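Local coordinates for cell envelope-related transcriptional attenuator domain-containing protein (Eubacterium siraeum, PDB 4OBM), which is of uncharacterised function but belongs to the LytR-CpsA-Psr family, whose members are generally linked to attaching glycopolymers to the bacterial cell wall, at residues M56-N61 with Y231-D236; T104-F109 with T144-Y149; T115-P120 with A170-S175; S121-E126 with L152-Y157. One frame throughout, in Å; residues are numbered along the deposited sequence. Where two conformers were deposited one is given.

How the contacts relate
Contacts 1, 2 and 3 are buried, whereas contact 4 lies at the surface, its centre about 21 Å from that of the chain. Helix 164-181 supplies one side of contact 3 and ties it to contact 1, where Ala170 packs on Pro57 and Ile232. Contacts 2 and 3 touch through Met148, whose end reaches Thr115, Leu117 and Val172; contact 4 joins them through Leu152, packed against Phe109, Val172 and Ile173. The chemistry shifts with place: proline and aromatic packing beside the six-stranded sheet in contact 1, ring and small-residue packing between helices in contact 2, methyl packing in contact 3, and a tyrosine over a loop in contact 4.

Contact 1: M56-N61 with Y231-D236; sequences MPYLPN and YIPYGD
Pro233 is the centre of this contact, its CB directed toward strand 52-58 and its ring touching three consecutive residues there. Its CG sits over one face of the Tyr58 ring, 3.9 Å from the centroid and 27° off the normal, a CH-pi contact displaced toward the CE2 side. The same CG packs tightly on Met56 CE at 3.5 Å, while Pro233 CD comes within 3.1 Å of Pro57 O. Selenomethionine Met56 runs alongside Tyr231, and the bend at its third torsion (chi3 70°) carries CE to the Tyr231 ring edge, 3.9 Å from CD2. On the other flank Pro57 CG meets Ile232 CD1 at 3.6 Å, the two side chains crossing at about a right angle. Backbone aligns the pair: Met56 CA lies 3.6 Å from Tyr231 O in a nearly straight CA-H...O contact (162° at the hydrogen), and Tyr231 is backbone-bonded to Leu55, next to Met56. Farther out, Trp249 and Leu86 touch Tyr58, and Ser248 bonds Tyr231 OH. An alanine in place of Tyr58 would take away the ring face under Pro233 CG and would probably loosen the packing toward Trp249 and Leu86. With two prolines lacking N-H groups at the point of closest approach, the contacts found across the segments are apolar, CH-pi and C-H...O, consistent with cohesion by close packing just past the edge strand 228-230.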
loop_
_atom_site.group_PDB
_atom_site.type_symbol
_atom_site.label_atom_id
_atom_site.label_comp_id
_atom_site.label_asym_id
_atom_site.label_seq_id
_atom_site.Cartn_x
_atom_site.Cartn_y
_atom_site.Cartn_z
HETATM N N MSE A 56 -3.225 0.297 4.256
HETATM C CA MSE A 56 -3.251 1.209 5.405
HETATM C C MSE A 56 -2.298 2.342 5.174
HETATM O O MSE A 56 -1.101 2.143 5.362
HETATM C CB MSE A 56 -2.917 0.514 6.739
HETATM C CG MSE A 56 -4.120 -0.118 7.327
HETATM SE SE MSE A 56 -3.786 -0.938 9.005
HETATM C CE MSE A 56 -3.502 0.519 10.084
ATOM N N PRO A 57 -2.794 3.537 4.809
ATOM C CA PRO A 57 -1.885 4.662 4.602
ATOM C C PRO A 57 -1.655 5.426 5.915
ATOM O O PRO A 57 -2.442 5.334 6.852
ATOM C CB PRO A 57 -2.621 5.507 3.554
ATOM C CG PRO A 57 -4.068 5.276 3.865
ATOM C CD PRO A 57 -4.203 3.945 4.576
ATOM N N TYR A 58 -0.557 6.154 5.980
ATOM C CA TYR A 58 -0.136 6.928 7.149
ATOM C C TYR A 58 0.417 8.248 6.687
ATOM O O TYR A 58 1.161 8.260 5.707
ATOM C CB TYR A 58 0.969 6.167 7.923
ATOM C CG TYR A 58 0.510 4.873 8.547
ATOM C CD1 TYR A 58 0.566 3.677 7.839
ATOM C CD2 TYR A 58 0.096 4.827 9.875
ATOM C CE1 TYR A 58 0.106 2.486 8.398
ATOM C CE2 TYR A 58 -0.314 3.632 10.461
ATOM C CZ TYR A 58 -0.324 2.467 9.712
ATOM O OH TYR A 58 -0.654 1.279 10.309
ATOM N N LEU A 59 0.116 9.352 7.412
ATOM C CA LEU A 59 0.647 10.676 7.074
ATOM C C LEU A 59 2.128 10.703 7.382
ATOM O O LEU A 59 2.541 10.006 8.307
ATOM C CB LEU A 59 -0.080 11.800 7.840
ATOM C CG LEU A 59 -1.466 12.234 7.351
ATOM C CD1 LEU A 59 -2.103 13.181 8.377
ATOM C CD2 LEU A 59 -1.404 12.905 5.981
ATOM N N PRO A 60 2.967 11.455 6.632
ATOM C CA PRO A 60 4.402 11.487 6.960
ATOM C C PRO A 60 4.701 12.014 8.367
ATOM O O PRO A 60 5.689 11.583 9.002
ATOM C CB PRO A 60 4.992 12.418 5.899
ATOM C CG PRO A 60 3.850 13.203 5.403
ATOM C CD PRO A 60 2.660 12.324 5.477
ATOM N N ASN A 61 3.835 12.915 8.870
ATOM C CA ASN A 61 3.993 13.508 10.190
ATOM C C ASN A 61 3.227 12.696 11.235
ATOM O O ASN A 61 2.988 13.184 12.341
ATOM C CB ASN A 61 3.569 14.983 10.194
ATOM C CG ASN A 61 2.123 15.218 9.799
ATOM O OD1 ASN A 61 1.501 14.446 9.036
ATOM N ND2 ASN A 61 1.572 16.317 10.271
ATOM N N TYR A 231 -8.171 0.536 5.516
ATOM C CA TYR A 231 -8.436 1.134 6.814
ATOM C C TYR A 231 -7.598 2.422 6.909
ATOM O O TYR A 231 -6.428 2.426 6.505
ATOM C CB TYR A 231 -8.132 0.169 7.978
ATOM C CG TYR A 231 -8.359 0.846 9.309
ATOM C CD1 TYR A 231 -9.647 1.113 9.760
ATOM C CD2 TYR A 231 -7.294 1.368 10.036
ATOM C CE1 TYR A 231 -9.869 1.850 10.918
ATOM C CE2 TYR A 231 -7.504 2.110 11.196
ATOM C CZ TYR A 231 -8.795 2.340 11.637
ATOM O OH TYR A 231 -9.027 3.045 12.787
ATOM N N ILE A 232 -8.189 3.509 7.439
ATOM C CA ILE A 232 -7.452 4.767 7.564
ATOM C C ILE A 232 -7.152 5.043 9.053
ATOM O O ILE A 232 -8.037 5.445 9.804
ATOM C CB ILE A 232 -8.136 5.971 6.858
ATOM C CG1 ILE A 232 -8.648 5.614 5.429
ATOM C CG2 ILE A 232 -7.245 7.244 6.880
ATOM C CD1 ILE A 232 -7.654 5.797 4.242
ATOM N N PRO A 233 -5.881 4.857 9.472
ATOM C CA PRO A 233 -5.496 5.182 10.858
ATOM C C PRO A 233 -5.763 6.662 11.184
ATOM O O PRO A 233 -5.336 7.564 10.449
ATOM C CB PRO A 233 -4.000 4.825 10.906
ATOM C CG PRO A 233 -3.765 3.952 9.722
ATOM C CD PRO A 233 -4.719 4.398 8.682
ATOM N N TYR A 234 -6.542 6.912 12.244
ATOM C CA TYR A 234 -6.933 8.284 12.576
ATOM C C TYR A 234 -6.262 8.791 13.846
ATOM O O TYR A 234 -5.817 8.002 14.683
ATOM C CB TYR A 234 -8.467 8.407 12.690
ATOM C CG TYR A 234 -9.075 7.606 13.822
ATOM C CD1 TYR A 234 -9.165 8.133 15.107
ATOM C CD2 TYR A 234 -9.579 6.325 13.605
ATOM C CE1 TYR A 234 -9.709 7.392 16.158
ATOM C CE2 TYR A 234 -10.156 5.588 14.642
ATOM C CZ TYR A 234 -10.211 6.124 15.918
ATOM O OH TYR A 234 -10.763 5.397 16.940
ATOM N N GLY A 235 -6.249 10.105 14.003
ATOM C CA GLY A 235 -5.641 10.721 15.173
ATOM C C GLY A 235 -5.944 12.187 15.352
ATOM O O GLY A 235 -7.025 12.660 14.987
ATOM N N ASP A 236 -5.002 12.915 15.954
ATOM C CA ASP A 236 -5.215 14.328 16.228
ATOM C C ASP A 236 -3.962 15.145 15.958
ATOM O O ASP A 236 -2.843 14.658 16.121
ATOM C CB ASP A 236 -5.670 14.525 17.689
ATOM C CG ASP A 236 -6.936 13.765 18.059
ATOM O OD1 ASP A 236 -8.041 14.259 17.744
ATOM O OD2 ASP A 236 -6.820 12.662 18.642
#

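Contact 2: T104-F109 with T144-Y149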
loop_
_atom_site.group_PDB
_atom_site.type_symbol
_atom_site.label_atom_id
_atom_site.label_comp_id
_atom_site.label_asym_id
_atom_site.label_seq_id
_atom_site.Cartn_x
_atom_site.Cartn_y
_atom_site.Cartn_z
ATOM N N THR A 104 10.281 5.403 -10.550
ATOM C CA THR A 104 9.966 3.969 -10.496
ATOM C C THR A 104 8.449 3.709 -10.324
ATOM O O THR A 104 7.936 2.797 -10.979
ATOM C CB THR A 104 10.833 3.205 -9.477
ATOM O OG1 THR A 104 10.511 3.583 -8.144
ATOM C CG2 THR A 104 12.325 3.379 -9.734
ATOM N N LEU A 105 7.730 4.521 -9.520
ATOM C CA LEU A 105 6.276 4.376 -9.356
ATOM C C LEU A 105 5.520 4.665 -10.689
ATOM O O LEU A 105 4.565 3.961 -11.007
ATOM C CB LEU A 105 5.733 5.289 -8.228
ATOM C CG LEU A 105 4.272 5.011 -7.767
ATOM C CD1 LEU A 105 3.966 3.479 -7.630
ATOM C CD2 LEU A 105 3.947 5.735 -6.474
ATOM N N THR A 106 5.950 5.694 -11.453
ATOM C CA THR A 106 5.322 6.062 -12.726
ATOM C C THR A 106 5.551 4.934 -13.736
ATOM O O THR A 106 4.631 4.568 -14.478
ATOM C CB THR A 106 5.869 7.413 -13.216
ATOM O OG1 THR A 106 5.727 8.380 -12.167
ATOM C CG2 THR A 106 5.187 7.902 -14.489
ATOM N N GLU A 107 6.773 4.360 -13.724
ATOM C CA GLU A 107 7.139 3.249 -14.572
ATOM C C GLU A 107 6.310 2.012 -14.219
ATOM O O GLU A 107 5.824 1.354 -15.142
ATOM C CB GLU A 107 8.628 2.952 -14.503
ATOM C CG GLU A 107 9.127 2.546 -15.877
ATOM C CD GLU A 107 10.460 1.839 -15.961
ATOM O OE1 GLU A 107 11.418 2.272 -15.278
ATOM O OE2 GLU A 107 10.556 0.875 -16.756
ATOM N N LEU A 108 6.071 1.741 -12.917
ATOM C CA LEU A 108 5.212 0.620 -12.501
ATOM C C LEU A 108 3.819 0.788 -13.108
ATOM O O LEU A 108 3.366 -0.124 -13.779
ATOM C CB LEU A 108 5.129 0.469 -10.968
ATOM C CG LEU A 108 4.119 -0.568 -10.403
ATOM C CD1 LEU A 108 4.633 -1.984 -10.526
ATOM C CD2 LEU A 108 3.858 -0.318 -8.961
ATOM N N PHE A 109 3.176 1.963 -12.930
ATOM C CA PHE A 109 1.841 2.267 -13.463
ATOM C C PHE A 109 1.785 2.147 -14.994
ATOM O O PHE A 109 0.784 1.694 -15.532
ATOM C CB PHE A 109 1.411 3.705 -13.080
ATOM C CG PHE A 109 1.182 4.083 -11.632
ATOM C CD1 PHE A 109 0.541 3.210 -10.759
ATOM C CD2 PHE A 109 1.496 5.358 -11.174
ATOM C CE1 PHE A 109 0.300 3.575 -9.434
ATOM C CE2 PHE A 109 1.228 5.734 -9.857
ATOM C CZ PHE A 109 0.635 4.841 -8.995
ATOM N N THR A 144 -3.495 7.932 -17.316
ATOM C CA THR A 144 -2.222 7.362 -17.753
ATOM C C THR A 144 -1.236 7.504 -16.575
ATOM O O THR A 144 -1.567 8.169 -15.593
ATOM C CB THR A 144 -1.717 7.983 -19.060
ATOM O OG1 THR A 144 -1.644 9.393 -18.923
ATOM C CG2 THR A 144 -2.559 7.583 -20.274
ATOM N N ALA A 145 -0.063 6.838 -16.647
ATOM C CA ALA A 145 0.980 6.797 -15.613
ATOM C C ALA A 145 1.271 8.159 -14.978
ATOM O O ALA A 145 1.146 8.278 -13.755
ATOM C CB ALA A 145 2.258 6.224 -16.189
ATOM N N GLU A 146 1.663 9.170 -15.797
ATOM C CA GLU A 146 2.016 10.509 -15.320
ATOM C C GLU A 146 0.820 11.267 -14.705
ATOM O O GLU A 146 1.015 12.011 -13.749
ATOM C CB GLU A 146 2.644 11.349 -16.445
ATOM C CG GLU A 146 4.042 10.888 -16.826
ATOM C CD GLU A 146 4.688 11.636 -17.974
ATOM O OE1 GLU A 146 4.757 12.886 -17.917
ATOM O OE2 GLU A 146 5.161 10.966 -18.918
ATOM N N GLN A 147 -0.399 11.068 -15.238
ATOM C CA GLN A 147 -1.631 11.706 -14.739
ATOM C C GLN A 147 -1.980 11.119 -13.402
ATOM O O GLN A 147 -2.381 11.849 -12.494
ATOM C CB GLN A 147 -2.799 11.497 -15.716
ATOM C CG GLN A 147 -2.568 12.076 -17.103
ATOM C CD GLN A 147 -3.730 11.829 -18.034
ATOM O OE1 GLN A 147 -4.364 10.760 -18.039
ATOM N NE2 GLN A 147 -3.976 12.795 -18.906
HETATM N N MSE A 148 -1.815 9.770 -13.313
HETATM C CA MSE A 148 -2.073 8.977 -12.130
HETATM C C MSE A 148 -1.149 9.417 -10.989
HETATM O O MSE A 148 -1.629 9.632 -9.874
HETATM C CB MSE A 148 -1.854 7.509 -12.499
HETATM C CG MSE A 148 -1.999 6.570 -11.369
HETATM SE SE MSE A 148 -3.824 6.163 -11.071
HETATM C CE MSE A 148 -3.464 4.585 -10.152
ATOM N N TYR A 149 0.169 9.571 -11.279
ATOM C CA TYR A 149 1.200 10.001 -10.325
ATOM C C TYR A 149 0.891 11.431 -9.792
ATOM O O TYR A 149 0.860 11.615 -8.576
ATOM C CB TYR A 149 2.623 9.935 -10.947
ATOM C CG TYR A 149 3.701 10.203 -9.920
ATOM C CD1 TYR A 149 4.211 9.174 -9.133
ATOM C CD2 TYR A 149 4.123 11.504 -9.645
ATOM C CE1 TYR A 149 5.121 9.431 -8.108
ATOM C CE2 TYR A 149 5.013 11.772 -8.611
ATOM C CZ TYR A 149 5.506 10.731 -7.841
ATOM O OH TYR A 149 6.426 10.978 -6.855
#
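The axes of the two short helical segments approach to 8.7 Å with their N-to-C directions 127° apart, and the backbones come closest where the CA atoms of Phe109 and Ala145 stand 5.1 Å from each other. Such proximity suits the small Ala145, whose CB rests 3.4 Å from Thr106 O and also packs against Thr106 CG2. Phe109 is held on both faces. Met148, with CG anti to its backbone N (chi1 176°), lays that methylene over one face, 3.7 Å from the ring centroid and 15° off the normal; its selenium, 5.1 Å from the centroid, adds a Met-aromatic contact. Leu105 CD1, from the same helix as Phe109, covers the opposite face. One turn before Phe109, Thr106 crosses Tyr149 at about a right angle, its OG1 3.5 Å from Tyr149 CD1, and that hydroxyl is hydrogen-bonded to Lys102 O. Leu105 CB reaches the Tyr149 ring edge at CE1. Beyond the interface, helix 164-181 carries Phe176, edge-to-face with Phe109, and strand 115-119 touches Met148, while helix 186-199 packs on helix 102-112 through Thr104 and Leu108.

Contact 3: T115-P120 with A170-S175; sequences TTLTVP and ATVISS
Apolar contacts carry this strand-on-helix interface, and Leu117 supplies both of its branches. With CG anti to the carbonyl carbon (chi1 -48°), the leucine points at the helix and divides over it: CD1 meets Val172 CG1 at 3.9 Å, and CD2 lies 3.7 Å from Ser175 CB. Leu117 and Val172 cross at about a right angle, and both valine methyls lie near the leucine fork, CG2 being 4.0 Å from CD1. Two residues back on the strand, Thr115 directs its methyl rather than its hydroxyl at the helix, because CG2 is anti to the backbone N. That methyl rests 3.7 Å from Ser175 C and close to Ser175 CB, so the short serine is met by one carbon from each of two strand residues. Strand 115-119 runs at 143° to the helical segment, with the axes 8.7 Å apart. Thr115 and Leu117 alternate with Thr116, which points away, giving the two-residue repeat of a strand with one side laid on a helix; strand 141-143 pairs antiparallel with it. Between the two segments the contacts are apolar; the hydrogen bonds lie within the helix or lead to residues outside. Ala170 O accepts both the backbone N-H of Ser174 and its hydroxyl, with OG 3.0 Å from Ala170 O and above the carbonyl plane. Farther along the same helix, Gln179 OE1 takes the N-H of Thr116.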
loop_
_atom_site.group_PDB
_atom_site.type_symbol
_atom_site.label_atom_id
_atom_site.label_comp_id
_atom_site.label_asym_id
_atom_site.label_seq_id
_atom_site.Cartn_x
_atom_site.Cartn_y
_atom_site.Cartn_z
ATOM N N THR A 115 -5.680 3.432 -14.986
ATOM C CA THR A 115 -6.753 3.281 -14.003
ATOM C C THR A 115 -7.864 4.300 -14.304
ATOM O O THR A 115 -7.580 5.462 -14.623
ATOM C CB THR A 115 -6.211 3.403 -12.562
ATOM O OG1 THR A 115 -5.060 2.574 -12.418
ATOM C CG2 THR A 115 -7.232 2.983 -11.520
ATOM N N THR A 116 -9.121 3.853 -14.207
ATOM C CA THR A 116 -10.308 4.683 -14.407
ATOM C C THR A 116 -10.789 5.158 -13.024
ATOM O O THR A 116 -11.099 4.338 -12.163
ATOM C CB THR A 116 -11.363 3.921 -15.207
ATOM O OG1 THR A 116 -10.883 3.778 -16.539
ATOM C CG2 THR A 116 -12.697 4.625 -15.231
ATOM N N LEU A 117 -10.802 6.479 -12.810
ATOM C CA LEU A 117 -11.176 7.082 -11.521
ATOM C C LEU A 117 -12.208 8.172 -11.682
ATOM O O LEU A 117 -12.157 8.940 -12.648
ATOM C CB LEU A 117 -9.941 7.679 -10.804
ATOM C CG LEU A 117 -8.686 6.803 -10.698
ATOM C CD1 LEU A 117 -7.447 7.652 -10.467
ATOM C CD2 LEU A 117 -8.852 5.737 -9.623
ATOM N N THR A 118 -13.102 8.282 -10.689
ATOM C CA THR A 118 -14.114 9.334 -10.640
ATOM C C THR A 118 -13.572 10.472 -9.770
ATOM O O THR A 118 -13.448 10.318 -8.553
ATOM C CB THR A 118 -15.464 8.785 -10.139
ATOM O OG1 THR A 118 -15.892 7.757 -11.028
ATOM C CG2 THR A 118 -16.545 9.868 -10.066
ATOM N N VAL A 119 -13.249 11.611 -10.404
ATOM C CA VAL A 119 -12.794 12.821 -9.716
ATOM C C VAL A 119 -14.074 13.550 -9.213
ATOM O O VAL A 119 -14.941 13.892 -10.032
ATOM C CB VAL A 119 -11.867 13.695 -10.603
ATOM C CG1 VAL A 119 -11.416 14.949 -9.861
ATOM C CG2 VAL A 119 -10.646 12.895 -11.063
ATOM N N PRO A 120 -14.249 13.682 -7.866
ATOM C CA PRO A 120 -15.499 14.266 -7.327
ATOM C C PRO A 120 -15.743 15.725 -7.719
ATOM O O PRO A 120 -16.898 16.090 -7.958
ATOM C CB PRO A 120 -15.350 14.118 -5.805
ATOM C CG PRO A 120 -13.883 13.973 -5.572
ATOM C CD PRO A 120 -13.345 13.250 -6.776
ATOM N N ALA A 170 -5.405 5.584 -0.743
ATOM C CA ALA A 170 -5.985 4.257 -0.476
ATOM C C ALA A 170 -6.930 3.801 -1.609
ATOM O O ALA A 170 -6.774 2.703 -2.141
ATOM C CB ALA A 170 -6.726 4.265 0.858
ATOM N N THR A 171 -7.856 4.686 -2.000
ATOM C CA THR A 171 -8.904 4.507 -2.991
ATOM C C THR A 171 -8.324 4.339 -4.395
ATOM O O THR A 171 -8.701 3.404 -5.086
ATOM C CB THR A 171 -9.844 5.738 -2.911
ATOM O OG1 THR A 171 -10.414 5.793 -1.605
ATOM C CG2 THR A 171 -10.950 5.708 -3.946
ATOM N N VAL A 172 -7.462 5.270 -4.831
ATOM C CA VAL A 172 -6.840 5.248 -6.159
ATOM C C VAL A 172 -5.967 3.967 -6.321
ATOM O O VAL A 172 -6.045 3.310 -7.361
ATOM C CB VAL A 172 -6.043 6.564 -6.391
ATOM C CG1 VAL A 172 -5.122 6.476 -7.594
ATOM C CG2 VAL A 172 -6.989 7.747 -6.532
ATOM N N ILE A 173 -5.187 3.596 -5.288
ATOM C CA ILE A 173 -4.349 2.390 -5.336
ATOM C C ILE A 173 -5.238 1.130 -5.330
ATOM O O ILE A 173 -4.912 0.171 -6.044
ATOM C CB ILE A 173 -3.232 2.390 -4.227
ATOM C CG1 ILE A 173 -2.202 3.528 -4.465
ATOM C CG2 ILE A 173 -2.519 1.024 -4.064
ATOM C CD1 ILE A 173 -1.562 3.639 -5.907
ATOM N N SER A 174 -6.375 1.149 -4.587
ATOM C CA SER A 174 -7.344 0.042 -4.564
ATOM C C SER A 174 -7.905 -0.197 -5.962
ATOM O O SER A 174 -7.986 -1.338 -6.427
ATOM C CB SER A 174 -8.485 0.344 -3.600
ATOM O OG SER A 174 -8.115 0.060 -2.264
ATOM N N SER A 175 -8.265 0.905 -6.638
ATOM C CA SER A 175 -8.805 0.909 -7.994
ATOM C C SER A 175 -7.769 0.375 -8.989
ATOM O O SER A 175 -8.120 -0.429 -9.843
ATOM C CB SER A 175 -9.251 2.315 -8.377
ATOM O OG SER A 175 -10.350 2.746 -7.595
#

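Contact 4: S121-E126 with L152-Y157; sequences SEIKYE and LTLPDY
Tyr125 is the largest bump of strand 123-127 in this contact, and the 154-156 loop lies against its ring. With CG anti to the backbone N (chi1 176°), the ring projects across the loop and lays one face over it. Under the CE2 side, Pro155 CD approaches CE2 to 3.5 Å, and the proline ring continues along to the phenol end, where its CB is 3.6 Å from Tyr125 OH. Toward the other rim, Asp156 CB lies 3.6 Å from Tyr125 CE1, while Asp156 N sits over that same ring face. The aspartate crosses the tyrosine at about a right angle, and its carboxylate plane is turned 62° from the ring.

At the root of the tyrosine, Leu154 fits its two methyls against two strand residues. CD2 packs on Tyr125 CB at 3.8 Å as the side chains slide past each other in opposite directions. CD1 meets Ile123 CG2 tip to tip, also at 3.8 Å. Leucine thus fills the notch between Ile123 and Tyr125, two side chains on the same side of the strand. A serine in place of Tyr125 would remove the ring that covers Pro155 and Asp156 and would probably loosen the loop against the strand.

Strand 132-139 pairs antiparallel with strand 123-127 and touches Leu154 through Thr134 and Ile136. The loop itself follows helix 145-152 and leads toward helix 164-181, where Tyr164 stacks edge-to-face with Tyr157.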
loop_
_atom_site.group_PDB
_atom_site.type_symbol
_atom_site.label_atom_id
_atom_site.label_comp_id
_atom_site.label_asym_id
_atom_site.label_seq_id
_atom_site.Cartn_x
_atom_site.Cartn_y
_atom_site.Cartn_z
ATOM N N SER A 121 -14.679 16.547 -7.792
ATOM C CA SER A 121 -14.788 17.953 -8.189
ATOM C C SER A 121 -13.488 18.411 -8.851
ATOM O O SER A 121 -12.429 17.849 -8.559
ATOM C CB SER A 121 -15.137 18.833 -6.992
ATOM O OG SER A 121 -14.093 18.837 -6.034
ATOM N N GLU A 122 -13.567 19.395 -9.770
ATOM C CA GLU A 122 -12.393 19.885 -10.493
ATOM C C GLU A 122 -11.299 20.430 -9.543
ATOM O O GLU A 122 -11.596 21.173 -8.601
ATOM C CB GLU A 122 -12.774 20.977 -11.505
ATOM C CG GLU A 122 -11.627 21.316 -12.448
ATOM C CD GLU A 122 -11.520 22.720 -12.997
ATOM O OE1 GLU A 122 -11.780 23.692 -12.252
ATOM O OE2 GLU A 122 -11.055 22.846 -14.152
ATOM N N ILE A 123 -10.038 20.059 -9.819
ATOM C CA ILE A 123 -8.861 20.534 -9.086
ATOM C C ILE A 123 -8.056 21.449 -10.015
ATOM O O ILE A 123 -7.780 21.085 -11.157
ATOM C CB ILE A 123 -7.994 19.358 -8.531
ATOM C CG1 ILE A 123 -8.836 18.391 -7.646
ATOM C CG2 ILE A 123 -6.761 19.882 -7.753
ATOM C CD1 ILE A 123 -8.377 16.960 -7.688
ATOM N N LYS A 124 -7.716 22.640 -9.533
ATOM C CA LYS A 124 -6.832 23.599 -10.207
ATOM C C LYS A 124 -5.822 24.000 -9.138
ATOM O O LYS A 124 -6.071 24.948 -8.386
ATOM C CB LYS A 124 -7.595 24.801 -10.815
ATOM C CG LYS A 124 -8.363 24.488 -12.105
ATOM C CD LYS A 124 -8.511 25.731 -12.988
ATOM C CE LYS A 124 -9.434 25.555 -14.182
ATOM N NZ LYS A 124 -10.852 25.953 -13.896
ATOM N N TYR A 125 -4.759 23.177 -8.961
ATOM C CA TYR A 125 -3.775 23.414 -7.902
ATOM C C TYR A 125 -2.685 24.379 -8.349
ATOM O O TYR A 125 -1.960 24.108 -9.308
ATOM C CB TYR A 125 -3.155 22.102 -7.366
ATOM C CG TYR A 125 -2.072 22.333 -6.327
ATOM C CD1 TYR A 125 -2.376 22.871 -5.078
ATOM C CD2 TYR A 125 -0.735 22.070 -6.615
ATOM C CE1 TYR A 125 -1.376 23.149 -4.146
ATOM C CE2 TYR A 125 0.272 22.338 -5.687
ATOM C CZ TYR A 125 -0.052 22.878 -4.452
ATOM O OH TYR A 125 0.934 23.140 -3.526
ATOM N N GLU A 126 -2.568 25.503 -7.621
ATOM C CA GLU A 126 -1.532 26.511 -7.855
ATOM C C GLU A 126 -0.327 26.186 -6.961
ATOM O O GLU A 126 -0.373 26.397 -5.743
ATOM C CB GLU A 126 -2.048 27.952 -7.658
ATOM C CG GLU A 126 -3.195 28.127 -6.664
ATOM C CD GLU A 126 -3.948 29.449 -6.709
ATOM O OE1 GLU A 126 -3.663 30.286 -7.599
ATOM O OE2 GLU A 126 -4.840 29.641 -5.851
ATOM N N LEU A 152 -2.166 11.535 -7.438
ATOM C CA LEU A 152 -1.837 10.824 -6.216
ATOM C C LEU A 152 -0.939 11.622 -5.251
ATOM O O LEU A 152 -1.011 11.404 -4.031
ATOM C CB LEU A 152 -1.139 9.520 -6.626
ATOM C CG LEU A 152 -1.179 8.347 -5.646
ATOM C CD1 LEU A 152 -2.600 7.830 -5.444
ATOM C CD2 LEU A 152 -0.252 7.215 -6.120
ATOM N N THR A 153 -0.086 12.512 -5.802
ATOM C CA THR A 153 0.905 13.259 -5.056
ATOM C C THR A 153 0.625 14.783 -4.927
ATOM O O THR A 153 1.552 15.518 -4.563
ATOM C CB THR A 153 2.301 13.035 -5.676
ATOM O OG1 THR A 153 2.315 13.546 -7.001
ATOM C CG2 THR A 153 2.705 11.575 -5.684
ATOM N N LEU A 154 -0.627 15.255 -5.165
ATOM C CA LEU A 154 -0.946 16.677 -5.004
ATOM C C LEU A 154 -0.711 17.136 -3.565
ATOM O O LEU A 154 -1.221 16.516 -2.620
ATOM C CB LEU A 154 -2.385 17.004 -5.406
ATOM C CG LEU A 154 -2.700 17.172 -6.874
ATOM C CD1 LEU A 154 -4.195 17.143 -7.068
ATOM C CD2 LEU A 154 -2.094 18.455 -7.442
ATOM N N PRO A 155 0.028 18.245 -3.383
ATOM C CA PRO A 155 0.306 18.729 -2.017
ATOM C C PRO A 155 -0.944 19.272 -1.305
ATOM O O PRO A 155 -0.956 19.363 -0.073
ATOM C CB PRO A 155 1.346 19.836 -2.244
ATOM C CG PRO A 155 1.880 19.612 -3.648
ATOM C CD PRO A 155 0.710 19.073 -4.398
ATOM N N ASP A 156 -1.997 19.617 -2.085
ATOM C CA ASP A 156 -3.267 20.156 -1.608
ATOM C C ASP A 156 -4.414 19.822 -2.560
ATOM O O ASP A 156 -4.378 20.189 -3.744
ATOM C CB ASP A 156 -3.171 21.683 -1.411
ATOM C CG ASP A 156 -4.394 22.311 -0.772
ATOM O OD1 ASP A 156 -4.790 21.859 0.326
ATOM O OD2 ASP A 156 -4.943 23.269 -1.360
ATOM N N TYR A 157 -5.452 19.169 -2.009
ATOM C CA TYR A 157 -6.666 18.769 -2.712
ATOM C C TYR A 157 -7.836 19.775 -2.502
ATOM O O TYR A 157 -8.959 19.522 -2.958
ATOM C CB TYR A 157 -7.086 17.357 -2.250
ATOM C CG TYR A 157 -6.114 16.271 -2.660
ATOM C CD1 TYR A 157 -6.129 15.743 -3.948
ATOM C CD2 TYR A 157 -5.178 15.770 -1.763
ATOM C CE1 TYR A 157 -5.216 14.770 -4.343
ATOM C CE2 TYR A 157 -4.270 14.777 -2.141
ATOM C CZ TYR A 157 -4.289 14.286 -3.436
ATOM O OH TYR A 157 -3.397 13.315 -3.822
#